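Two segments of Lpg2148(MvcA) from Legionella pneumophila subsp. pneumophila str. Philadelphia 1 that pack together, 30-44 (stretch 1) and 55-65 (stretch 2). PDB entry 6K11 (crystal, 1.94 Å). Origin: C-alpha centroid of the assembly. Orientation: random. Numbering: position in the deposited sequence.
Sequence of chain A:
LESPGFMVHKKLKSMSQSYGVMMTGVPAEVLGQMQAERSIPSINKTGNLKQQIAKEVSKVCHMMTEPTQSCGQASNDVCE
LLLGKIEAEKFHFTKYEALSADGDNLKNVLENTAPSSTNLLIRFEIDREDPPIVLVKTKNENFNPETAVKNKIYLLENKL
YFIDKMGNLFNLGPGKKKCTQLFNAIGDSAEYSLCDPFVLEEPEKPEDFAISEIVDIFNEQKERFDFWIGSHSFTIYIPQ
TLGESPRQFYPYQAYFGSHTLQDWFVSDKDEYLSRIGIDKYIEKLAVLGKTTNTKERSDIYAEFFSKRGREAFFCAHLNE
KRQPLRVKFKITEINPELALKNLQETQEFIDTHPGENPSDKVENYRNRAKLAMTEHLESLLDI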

ATOM      1  N   VAL A  30      12.780 -14.577  15.897  1.00 30.15           N
ATOM      2  CA  VAL A  30      12.552 -14.825  14.474  1.00 31.12           C
ATOM      3  C   VAL A  30      12.556 -13.507  13.700  1.00 32.09           C
ATOM      4  O   VAL A  30      13.180 -13.385  12.634  1.00 31.01           O
ATOM      5  N   LEU A  31      11.847 -12.506  14.228  1.00 32.04           N
ATOM      6  CA  LEU A  31      11.843 -11.177  13.615  1.00 33.95           C
ATOM      7  C   LEU A  31      13.257 -10.611  13.520  1.00 31.93           C
ATOM      8  O   LEU A  31      13.663 -10.079  12.473  1.00 32.92           O
ATOM      9  N   GLY A  32      14.014 -10.704  14.616  1.00 32.41           N
ATOM     10  CA  GLY A  32      15.372 -10.182  14.617  1.00 32.73           C
ATOM     11  C   GLY A  32      16.273 -10.882  13.616  1.00 33.90           C
ATOM     12  O   GLY A  32      17.051 -10.235  12.912  1.00 30.53           O
ATOM     13  N   GLN A  33      16.189 -12.215  13.541  1.00 31.80           N
ATOM     14  CA  GLN A  33      16.979 -12.926  12.534  1.00 32.23           C
ATOM     15  C   GLN A  33      16.565 -12.531  11.119  1.00 33.42           C
ATOM     16  O   GLN A  33      17.417 -12.389  10.232  1.00 32.98           O
ATOM     17  N   MET A  34      15.265 -12.354  10.872  1.00 32.12           N
ATOM     18  CA  MET A  34      14.870 -12.011   9.507  1.00 33.22           C
ATOM     19  C   MET A  34      15.286 -10.581   9.151  1.00 36.99           C
ATOM     20  O   MET A  34      15.610 -10.307   7.986  1.00 36.38           O
ATOM     21  N   GLN A  35      15.312  -9.671  10.139  1.00 33.42           N
ATOM     22  CA  GLN A  35      15.848  -8.324   9.915  1.00 35.64           C
ATOM     23  C   GLN A  35      17.331  -8.378   9.544  1.00 37.29           C
ATOM     24  O   GLN A  35      17.771  -7.712   8.601  1.00 36.52           O
ATOM     25  N   ALA A  36      18.118  -9.168  10.284  1.00 34.29           N
ATOM     26  CA  ALA A  36      19.532  -9.353   9.940  1.00 37.32           C
ATOM     27  C   ALA A  36      19.700  -9.839   8.505  1.00 39.20           C
ATOM     28  O   ALA A  36      20.480  -9.269   7.728  1.00 39.20           O
ATOM     29  N   GLU A  37      18.964 -10.891   8.126  1.00 36.26           N
ATOM     30  CA  GLU A  37      19.143 -11.470   6.794  1.00 39.36           C
ATOM     31  C   GLU A  37      18.730 -10.493   5.697  1.00 42.02           C
ATOM     32  O   GLU A  37      19.347 -10.469   4.623  1.00 38.88           O
ATOM     33  N   ARG A  38      17.739  -9.638   5.965  1.00 38.79           N
ATOM     34  CA  ARG A  38      17.378  -8.602   5.001  1.00 43.64           C
ATOM     35  C   ARG A  38      18.472  -7.540   4.876  1.00 42.44           C
ATOM     36  O   ARG A  38      18.601  -6.915   3.819  1.00 43.89           O
ATOM     37  N   SER A  39      19.271  -7.332   5.929  1.00 41.37           N
ATOM     38  CA  SER A  39      20.343  -6.337   5.923  1.00 42.92           C
ATOM     39  C   SER A  39      21.651  -6.827   5.296  1.00 48.27           C
ATOM     40  O   SER A  39      22.437  -5.994   4.825  1.00 45.36           O
ATOM     41  N   ILE A  40      21.901  -8.148   5.298  1.00 43.69           N
ATOM     42  CA  ILE A  40      23.159  -8.688   4.765  1.00 47.92           C
ATOM     43  C   ILE A  40      23.525  -8.126   3.394  1.00 48.41           C
ATOM     44  O   ILE A  40      24.682  -7.716   3.214  1.00 48.57           O
ATOM     45  N   PRO A  41      22.633  -8.084   2.394  1.00 47.77           N
ATOM     46  CA  PRO A  41      23.045  -7.583   1.070  1.00 48.68           C
ATOM     47  C   PRO A  41      23.521  -6.138   1.074  1.00 53.60           C
ATOM     48  O   PRO A  41      24.130  -5.702   0.088  1.00 53.37           O
ATOM     49  N   SER A  42      23.263  -5.383   2.139  1.00 52.26           N
ATOM     50  CA  SER A  42      23.683  -3.991   2.233  1.00 53.56           C
ATOM     51  C   SER A  42      25.049  -3.817   2.887  1.00 54.30           C
ATOM     52  O   SER A  42      25.552  -2.690   2.944  1.00 52.07           O
ATOM     53  N   ILE A  43      25.664  -4.889   3.372  1.00 49.96           N
ATOM     54  CA  ILE A  43      26.955  -4.804   4.035  1.00 48.88           C
ATOM     55  C   ILE A  43      28.039  -5.152   3.022  1.00 57.33           C
ATOM     56  O   ILE A  43      28.060  -6.259   2.470  1.00 55.16           O
ATOM     57  N   ASN A  44      28.914  -4.188   2.751  1.00 55.88           N
ATOM     58  CA  ASN A  44      30.069  -4.411   1.890  1.00 57.55           C
ATOM     59  C   ASN A  44      31.116  -5.191   2.679  1.00 56.80           C
ATOM     60  O   ASN A  44      31.654  -4.692   3.673  1.00 55.79           O
ATOM     61  N   LYS A  55      25.556   0.165  11.970  1.00 43.58           N
ATOM     62  CA  LYS A  55      24.730   1.023  11.131  1.00 43.16           C
ATOM     63  C   LYS A  55      23.407   0.352  10.777  1.00 44.90           C
ATOM     64  O   LYS A  55      22.334   0.963  10.886  1.00 40.91           O
ATOM     65  N   GLU A  56      23.464  -0.912  10.347  1.00 40.35           N
ATOM     66  CA  GLU A  56      22.238  -1.592   9.939  1.00 41.89           C
ATOM     67  C   GLU A  56      21.322  -1.836  11.128  1.00 39.40           C
ATOM     68  O   GLU A  56      20.095  -1.745  11.001  1.00 37.92           O
ATOM     69  N   VAL A  57      21.892  -2.149  12.288  1.00 35.87           N
ATOM     70  CA  VAL A  57      21.069  -2.381  13.470  1.00 37.03           C
ATOM     71  C   VAL A  57      20.364  -1.091  13.880  1.00 37.26           C
ATOM     72  O   VAL A  57      19.164  -1.085  14.183  1.00 33.46           O
ATOM     73  N   SER A  58      21.099   0.025  13.878  1.00 36.91           N
ATOM     74  CA  SER A  58      20.503   1.315  14.222  1.00 37.78           C
ATOM     75  C   SER A  58      19.347   1.658  13.286  1.00 38.81           C
ATOM     76  O   SER A  58      18.273   2.085  13.733  1.00 39.17           O
ATOM     77  N   LYS A  59      19.552   1.475  11.979  1.00 33.21           N
ATOM     78  CA  LYS A  59      18.521   1.811  11.001  1.00 39.43           C
ATOM     79  C   LYS A  59      17.222   1.053  11.279  1.00 42.29           C
ATOM     80  O   LYS A  59      16.138   1.648  11.325  1.00 38.10           O
ATOM     81  N   VAL A  60      17.320  -0.259  11.498  1.00 37.92           N
ATOM     82  CA  VAL A  60      16.132  -1.079  11.726  1.00 37.33           C
ATOM     83  C   VAL A  60      15.483  -0.731  13.061  1.00 35.45           C
ATOM     84  O   VAL A  60      14.256  -0.617  13.160  1.00 37.87           O
ATOM     85  N   CYS A  61      16.284  -0.549  14.107  1.00 34.10           N
ATOM     86  CA  CYS A  61      15.707  -0.254  15.410  1.00 37.67           C
ATOM     87  C   CYS A  61      15.092   1.143  15.445  1.00 41.09           C
ATOM     88  O   CYS A  61      14.127   1.372  16.191  1.00 37.82           O
ATOM     89  N   HIS A  62      15.621   2.074  14.638  1.00 36.66           N
ATOM     90  CA  HIS A  62      14.915   3.330  14.377  1.00 42.48           C
ATOM     91  C   HIS A  62      13.513   3.068  13.849  1.00 37.39           C
ATOM     92  O   HIS A  62      12.533   3.593  14.380  1.00 38.09           O
ATOM     93  N   MET A  63      13.412   2.280  12.775  1.00 34.02           N
ATOM     94  CA  MET A  63      12.128   2.016  12.136  1.00 41.61           C
ATOM     95  C   MET A  63      11.135   1.346  13.086  1.00 41.35           C
ATOM     96  O   MET A  63       9.927   1.603  12.990  1.00 38.55           O
ATOM     97  N   MET A  64      11.613   0.503  14.015  1.00 35.97           N
ATOM     98  CA  MET A  64      10.705  -0.125  14.975  1.00 39.08           C
ATOM     99  C   MET A  64      10.035   0.883  15.912  1.00 40.04           C
ATOM    100  O   MET A  64       8.997   0.562  16.500  1.00 36.67           O
ATOM    101  N   THR A  65      10.593   2.086  16.077  1.00 37.19           N
ATOM    102  CA  THR A  65       9.972   3.120  16.901  1.00 37.25           C
ATOM    103  C   THR A  65       9.296   4.222  16.082  1.00 38.93           C
ATOM    104  O   THR A  65       8.870   5.238  16.656  1.00 38.51           O
TER

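The contact between these two segments of MvcA is a modest, mixed helix-to-helix packing, in which a line of side chains spaced about one helical turn apart meets a matching line on the partner, apolar at one end and polar at the other. The two axes approach to 10.5 Å and their N-to-C directions differ by 124°, so the helices run in broadly opposed senses and the sequence order of contacts reverses: Leu31 meets Met64, Gln35 meets Val60, and Ser39 meets Glu56. The i, i+4 repeat on both helices is the general principle at work, since residues four apart return to nearly the same face. In all, 369 Å² is buried, both sides summed.

At the apolar end, Leu31 (chi1 t, chi2 p) points toward the second helix and places CD2 4.0 Å from CE of Met64. Met64 adopts m at all three chi angles, a folded shape that also brings its SD 3.5 Å from NE2 of Gln35.

Gln35 occupies the middle of the row. With chi1 m and chi2 t its chain extends, and its terminal amide reaches over Val60, NE2 lying 3.4 Å from CG1 of Val60. No hydrogen bond across the interface accompanies this approach; the glutamine serves here largely as a packing group. Val60, chi1 t, is buried and directs its CB toward the first helix, with CG2 on the Ser39 side, 4.2 Å from OG of Ser39.

The polar end centres on Glu56, which has the largest covered area of any residue in the contact, 82 Å². Its chi1 and chi2 are both m, and this bent conformation sets the side chain against Ser39, Ser42 and Ile43 of the first stretch, with the carboxylate beside the two serines. OG of Ser39 (chi1 m) lies 3.3 Å from OE1 of Glu56, a weak hydrogen bond; the backbone O of Gln35, also 3.3 Å from OG of Ser39, is a second acceptor for the same proton, and the geometry does not choose between them. Beyond the helix, the 3-10 segment contributes Ser42, also m, whose CB sits 3.4 Å from OE2 of Glu56. Ile43 follows in the loop: its CB points sideways, yet the side chain (chi1 m, chi2 t) comes nearer at its end, and CG1 rests 4.1 Å from CG of Glu56, so the aliphatic part of the glutamate finds an apolar neighbour while its carboxylate faces the serines.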

ATOM      1  CB  VAL A  30      11.226 -15.594  14.284  1.00 32.05           C
ATOM      2  CG1 VAL A  30      10.882 -15.754  12.807  1.00 34.00           C
ATOM      3  CG2 VAL A  30      11.306 -16.958  14.975  1.00 31.45           C
ATOM      4  CB  LEU A  31      10.946 -10.241  14.426  1.00 30.57           C
ATOM      5  CG  LEU A  31      10.989  -8.784  13.956  1.00 32.60           C
ATOM      6  CD1 LEU A  31      10.420  -8.714  12.550  1.00 36.68           C
ATOM      7  CD2 LEU A  31      10.204  -7.856  14.894  1.00 32.58           C
ATOM      8  CB  GLN A  33      16.851 -14.447  12.732  1.00 31.98           C
ATOM      9  CG  GLN A  33      17.541 -14.921  14.005  1.00 32.07           C
ATOM     10  CD  GLN A  33      17.950 -16.401  13.943  1.00 40.79           C
ATOM     11  OE1 GLN A  33      17.485 -17.155  13.091  1.00 34.30           O
ATOM     12  NE2 GLN A  33      18.824 -16.809  14.853  1.00 40.44           N
ATOM     13  CB  MET A  34      13.363 -12.217   9.312  1.00 39.85           C
ATOM     14  CG  MET A  34      12.899 -13.710   9.331  1.00 38.75           C
ATOM     15  SD  MET A  34      13.912 -14.898   8.351  1.00 40.05           S
ATOM     16  CE  MET A  34      13.559 -14.394   6.674  1.00 40.82           C
ATOM     17  CB  GLN A  35      15.641  -7.453  11.163  1.00 32.96           C
ATOM     18  CG  GLN A  35      14.172  -7.042  11.408  1.00 35.14           C
ATOM     19  CD  GLN A  35      13.898  -6.469  12.807  1.00 38.04           C
ATOM     20  OE1 GLN A  35      14.599  -6.768  13.787  1.00 35.29           O
ATOM     21  NE2 GLN A  35      12.868  -5.625  12.895  1.00 37.56           N
ATOM     22  CB  ALA A  36      20.184 -10.331  10.920  1.00 36.92           C
ATOM     23  CB  GLU A  37      18.386 -12.805   6.703  1.00 39.47           C
ATOM     24  CG  GLU A  37      19.033 -13.900   7.606  1.00 38.10           C
ATOM     25  CD  GLU A  37      18.223 -15.192   7.730  1.00 38.44           C
ATOM     26  OE1 GLU A  37      17.400 -15.488   6.838  1.00 37.60           O
ATOM     27  OE2 GLU A  37      18.419 -15.911   8.737  1.00 36.69           O
ATOM     28  CB  ARG A  38      16.043  -7.962   5.392  1.00 44.56           C
ATOM     29  CG  ARG A  38      15.524  -6.960   4.370  1.00 52.52           C
ATOM     30  CD  ARG A  38      14.216  -6.278   4.788  1.00 56.57           C
ATOM     31  NE  ARG A  38      13.361  -7.138   5.607  1.00 69.94           N
ATOM     32  CZ  ARG A  38      12.922  -6.836   6.831  1.00 68.13           C
ATOM     33  NH1 ARG A  38      12.148  -7.695   7.485  1.00 66.41           N
ATOM     34  NH2 ARG A  38      13.253  -5.681   7.406  1.00 67.58           N
ATOM     35  CB  SER A  39      20.640  -5.869   7.354  1.00 44.00           C
ATOM     36  OG  SER A  39      19.582  -5.074   7.860  1.00 49.37           O
ATOM     37  CB  ILE A  40      23.112 -10.232   4.769  1.00 47.79           C
ATOM     38  CG1 ILE A  40      23.479 -10.792   6.146  1.00 50.90           C
ATOM     39  CG2 ILE A  40      24.022 -10.803   3.681  1.00 49.67           C
ATOM     40  CD1 ILE A  40      24.913 -10.587   6.529  1.00 46.98           C
ATOM     41  CB  PRO A  41      21.776  -7.743   0.221  1.00 49.19           C
ATOM     42  CG  PRO A  41      20.970  -8.787   0.935  1.00 50.30           C
ATOM     43  CD  PRO A  41      21.223  -8.521   2.383  1.00 47.97           C
ATOM     44  CB  SER A  42      22.643  -3.176   3.007  1.00 47.88           C
ATOM     45  OG  SER A  42      21.426  -3.099   2.292  1.00 53.22           O
ATOM     46  CB  ILE A  43      27.009  -5.719   5.267  1.00 54.01           C
ATOM     47  CG1 ILE A  43      25.901  -5.302   6.249  1.00 48.71           C
ATOM     48  CG2 ILE A  43      28.399  -5.680   5.904  1.00 53.01           C
ATOM     49  CD1 ILE A  43      26.032  -5.870   7.628  1.00 47.46           C
ATOM     50  CB  ASN A  44      30.619  -3.073   1.396  1.00 59.40           C
ATOM     51  CG  ASN A  44      31.682  -3.235   0.326  1.00 66.24           C
ATOM     52  OD1 ASN A  44      32.658  -3.965   0.511  1.00 66.30           O
ATOM     53  ND2 ASN A  44      31.503  -2.543  -0.801  1.00 67.18           N
ATOM     54  CB  LYS A  55      25.505   1.391   9.861  1.00 47.84           C
ATOM     55  CG  LYS A  55      24.732   2.250   8.861  1.00 52.80           C
ATOM     56  CD  LYS A  55      25.367   2.200   7.477  1.00 58.12           C
ATOM     57  CE  LYS A  55      24.684   3.168   6.516  1.00 64.13           C
ATOM     58  NZ  LYS A  55      25.292   3.139   5.149  1.00 69.19           N
ATOM     59  CB  GLU A  56      22.567  -2.911   9.241  1.00 42.19           C
ATOM     60  CG  GLU A  56      23.209  -2.738   7.881  1.00 46.72           C
ATOM     61  CD  GLU A  56      22.280  -2.076   6.884  1.00 51.81           C
ATOM     62  OE1 GLU A  56      21.044  -2.210   7.027  1.00 54.87           O
ATOM     63  OE2 GLU A  56      22.785  -1.427   5.947  1.00 58.05           O
ATOM     64  CB  VAL A  57      21.920  -2.967  14.610  1.00 36.75           C
ATOM     65  CG1 VAL A  57      21.130  -3.009  15.904  1.00 36.27           C
ATOM     66  CG2 VAL A  57      22.413  -4.391  14.226  1.00 31.11           C
ATOM     67  CB  SER A  58      21.572   2.412  14.184  1.00 38.70           C
ATOM     68  OG  SER A  58      20.974   3.707  14.254  1.00 44.02           O
ATOM     69  CB  LYS A  59      19.040   1.514   9.594  1.00 44.54           C
ATOM     70  CG  LYS A  59      17.994   1.593   8.484  1.00 51.81           C
ATOM     71  CD  LYS A  59      18.670   1.493   7.115  1.00 52.44           C
ATOM     72  CE  LYS A  59      17.755   0.868   6.067  1.00 60.04           C
ATOM     73  NZ  LYS A  59      18.522   0.470   4.846  1.00 66.71           N
ATOM     74  CB  VAL A  60      16.507  -2.571  11.640  1.00 36.04           C
ATOM     75  CG1 VAL A  60      15.363  -3.442  12.147  1.00 36.53           C
ATOM     76  CG2 VAL A  60      16.884  -2.926  10.217  1.00 38.37           C
ATOM     77  CB  CYS A  61      16.766  -0.452  16.495  1.00 36.45           C
ATOM     78  SG  CYS A  61      17.300  -2.221  16.556  1.00 44.81           S
ATOM     79  CB  HIS A  62      15.677   4.173  13.358  1.00 37.98           C
ATOM     80  CG  HIS A  62      16.519   5.246  13.960  1.00 43.20           C
ATOM     81  ND1 HIS A  62      17.774   5.006  14.474  1.00 44.39           N
ATOM     82  CD2 HIS A  62      16.308   6.580  14.088  1.00 47.27           C
ATOM     83  CE1 HIS A  62      18.295   6.140  14.912  1.00 44.50           C
ATOM     84  NE2 HIS A  62      17.426   7.110  14.689  1.00 44.13           N
ATOM     85  CB  MET A  63      12.337   1.164  10.877  1.00 40.75           C
ATOM     86  CG  MET A  63      13.252   1.826   9.839  1.00 44.88           C
ATOM     87  SD  MET A  63      13.391   0.919   8.272  1.00 49.96           S
ATOM     88  CE  MET A  63      13.745  -0.742   8.834  1.00 46.83           C
ATOM     89  CB  MET A  64      11.444  -1.180  15.804  1.00 37.60           C
ATOM     90  CG  MET A  64      12.000  -2.334  14.976  1.00 38.05           C
ATOM     91  SD  MET A  64      10.773  -3.630  14.832  1.00 34.61           S
ATOM     92  CE  MET A  64      10.891  -4.291  16.492  1.00 38.50           C
ATOM     93  CB  THR A  65      10.999   3.754  17.850  1.00 43.47           C
ATOM     94  OG1 THR A  65      11.948   4.507  17.078  1.00 44.09           O
ATOM     95  CG2 THR A  65      11.734   2.685  18.670  1.00 39.22           C
TER